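Local coordinates for 4-aminobutyrate transaminase (Acinetobacter baumannii, PDB 6WOP), which catalyses the pyridoxal 5'-phosphate-dependent transfer of the amino group of 4-aminobutyrate to 2-oxoglutarate, as a class-III aminotransferase, at the interface of chains A and B. Residues are numbered along the deposited sequence; one frame, centred on the assembly and turned at random. Chains: chain A/B, 4-aminobutyrate transaminase.

The interface of chains A and B. Residues chain A 117, 120-121, 294; chain B 142-144, 147, 156, 160.
A:Glu117 and A:Lys121, one turn apart on helix 112-127, grip the backbone of B:Phe144 and B:Arg142 where helix 144-149 begins. The carboxylate oxygen OE2 of A:Glu117 accepts a hydrogen bond from the backbone N of B:Phe144, 2.8 Å away and nearly straight (172° at the hydrogen). The N-H comes from above the carboxylate plane. Because this amide belongs to the first turn, the carboxylate caps the N-terminal end of the helix, whose dipole should favour its negative charge. A bend at chi2 carries the A:Glu117 carboxylate to this helix start. The carboxylate and the B:Phe144 ring are nearly parallel, and CG of A:Glu117 packs 3.8 Å from CD2 of that ring.

The side-chain amine NZ of A:Lys121 donates to the carbonyl O of B:Arg142 over 2.8 Å; the C=O...NZ angle is 144°, with NZ slightly tilted from the carbonyl plane. On the way there, the aliphatic chain lies in the angle between two phenyl rings: CG is 3.5 Å from CE2 at the rim of B:Phe144, and CB sits over one face of B:Phe160, 3.9 Å from the ring centroid, a CH-pi contact. The bend at chi3 (40°) swings CE and NZ toward B:Arg142 O. The side chains of A:Lys121 and B:Met147 reach toward each other, with CD 3.7 Å from the methyl CE. A:Val120 CG1 touches B:Phe144 CE2 at 3.6 Å, and the carbonyl O of A:Gly294 lies in plane at the edge of B:Phe160.

Further out, B:Met147 CE also lies over a face of the B:Phe144 ring, bracing it from within chain B.

Repeated by two-fold symmetry, this patch ties helix 112-127 of one subunit to helix 144-149 and nearby loops of the other, probably stabilising the dimer typical of the family.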
loop_
_atom_site.group_PDB
_atom_site.type_symbol
_atom_site.label_atom_id
_atom_site.label_comp_id
_atom_site.label_asym_id
_atom_site.label_seq_id
_atom_site.Cartn_x
_atom_site.Cartn_y
_atom_site.Cartn_z
ATOM N N GLU A 117 15.932 -6.463 -5.630
ATOM C CA GLU A 117 15.164 -6.162 -4.415
ATOM C C GLU A 117 16.086 -5.655 -3.307
ATOM O O GLU A 117 15.730 -4.712 -2.572
ATOM C CB GLU A 117 14.397 -7.402 -3.984
ATOM C CG GLU A 117 13.215 -7.088 -3.087
ATOM C CD GLU A 117 11.952 -7.938 -3.365
ATOM O OE1 GLU A 117 11.962 -8.851 -4.228
ATOM O OE2 GLU A 117 10.917 -7.736 -2.667
ATOM N N VAL A 120 17.047 -2.083 -3.912
ATOM C CA VAL A 120 15.965 -1.197 -3.459
ATOM C C VAL A 120 15.970 -1.071 -1.929
ATOM O O VAL A 120 15.770 0.037 -1.381
ATOM C CB VAL A 120 14.609 -1.729 -3.987
ATOM C CG1 VAL A 120 13.401 -1.066 -3.215
ATOM C CG2 VAL A 120 14.500 -1.469 -5.527
ATOM N N LYS A 121 16.116 -2.202 -1.212
ATOM C CA LYS A 121 16.255 -2.158 0.239
ATOM C C LYS A 121 17.386 -1.229 0.672
ATOM O O LYS A 121 17.242 -0.427 1.614
ATOM C CB LYS A 121 16.496 -3.567 0.779
ATOM C CG LYS A 121 15.270 -4.445 0.560
ATOM C CD LYS A 121 15.411 -5.952 0.893
ATOM C CE LYS A 121 16.194 -6.316 2.137
ATOM N NZ LYS A 121 16.307 -7.845 2.123
ATOM N N GLY A 294 20.419 -6.962 8.562
ATOM C CA GLY A 294 19.464 -6.409 7.618
ATOM C C GLY A 294 19.532 -6.974 6.231
ATOM O O GLY A 294 18.582 -6.790 5.461
ATOM N N ARG B 142 13.217 -12.464 3.080
ATOM C CA ARG B 142 13.755 -11.118 3.140
ATOM C C ARG B 142 13.351 -10.250 1.945
ATOM O O ARG B 142 13.927 -9.185 1.759
ATOM C CB ARG B 142 15.288 -11.193 3.271
ATOM C CG ARG B 142 15.762 -11.947 4.558
ATOM C CD ARG B 142 17.211 -12.451 4.456
ATOM N NE ARG B 142 17.816 -12.774 5.755
ATOM C CZ ARG B 142 17.969 -13.996 6.263
ATOM N NH1 ARG B 142 17.564 -15.049 5.585
ATOM N NH2 ARG B 142 18.542 -14.165 7.462
ATOM N N SER B 143 12.392 -10.684 1.129
ATOM C CA SER B 143 11.691 -9.940 0.093
ATOM C C SER B 143 10.791 -8.888 0.764
ATOM O O SER B 143 10.643 -8.858 1.992
ATOM C CB SER B 143 10.871 -10.934 -0.757
ATOM O OG SER B 143 9.538 -10.963 -0.265
ATOM N N PHE B 144 10.334 -7.869 0.034
ATOM C CA PHE B 144 9.432 -6.928 0.693
ATOM C C PHE B 144 8.159 -7.640 1.145
ATOM O O PHE B 144 7.696 -7.419 2.268
ATOM C CB PHE B 144 9.092 -5.748 -0.233
ATOM C CG PHE B 144 10.129 -4.667 -0.165
ATOM C CD1 PHE B 144 10.132 -3.746 0.898
ATOM C CD2 PHE B 144 11.162 -4.632 -1.071
ATOM C CE1 PHE B 144 11.133 -2.744 0.977
ATOM C CE2 PHE B 144 12.170 -3.617 -0.957
ATOM C CZ PHE B 144 12.147 -2.695 0.066
ATOM N N MET B 147 9.275 -10.112 3.960
ATOM C CA MET B 147 9.576 -9.346 5.172
ATOM C C MET B 147 8.297 -8.921 5.881
ATOM O O MET B 147 8.219 -8.947 7.124
ATOM C CB MET B 147 10.378 -8.056 4.834
ATOM C CG MET B 147 11.872 -8.332 4.626
ATOM S SD MET B 147 12.695 -6.637 4.457
ATOM C CE MET B 147 12.278 -6.150 2.790
ATOM N N TYR B 156 15.258 -7.669 10.728
ATOM C CA TYR B 156 14.967 -8.003 9.335
ATOM C C TYR B 156 14.306 -6.871 8.549
ATOM O O TYR B 156 14.494 -6.778 7.328
ATOM C CB TYR B 156 14.034 -9.207 9.254
ATOM C CG TYR B 156 14.611 -10.376 9.957
ATOM C CD1 TYR B 156 15.903 -10.852 9.631
ATOM C CD2 TYR B 156 13.904 -11.010 10.994
ATOM C CE1 TYR B 156 16.451 -11.945 10.309
ATOM C CE2 TYR B 156 14.443 -12.109 11.644
ATOM C CZ TYR B 156 15.704 -12.561 11.298
ATOM O OH TYR B 156 16.217 -13.622 11.978
ATOM N N PHE B 160 13.953 -0.760 6.326
ATOM C CA PHE B 160 13.465 -0.726 4.961
ATOM C C PHE B 160 12.073 -0.111 4.788
ATOM O O PHE B 160 11.535 -0.172 3.677
ATOM C CB PHE B 160 13.494 -2.139 4.370
ATOM C CG PHE B 160 14.874 -2.754 4.466
ATOM C CD1 PHE B 160 15.961 -2.029 3.978
ATOM C CD2 PHE B 160 15.090 -3.951 5.117
ATOM C CE1 PHE B 160 17.271 -2.515 4.108
ATOM C CE2 PHE B 160 16.399 -4.478 5.237
ATOM C CZ PHE B 160 17.460 -3.743 4.720
#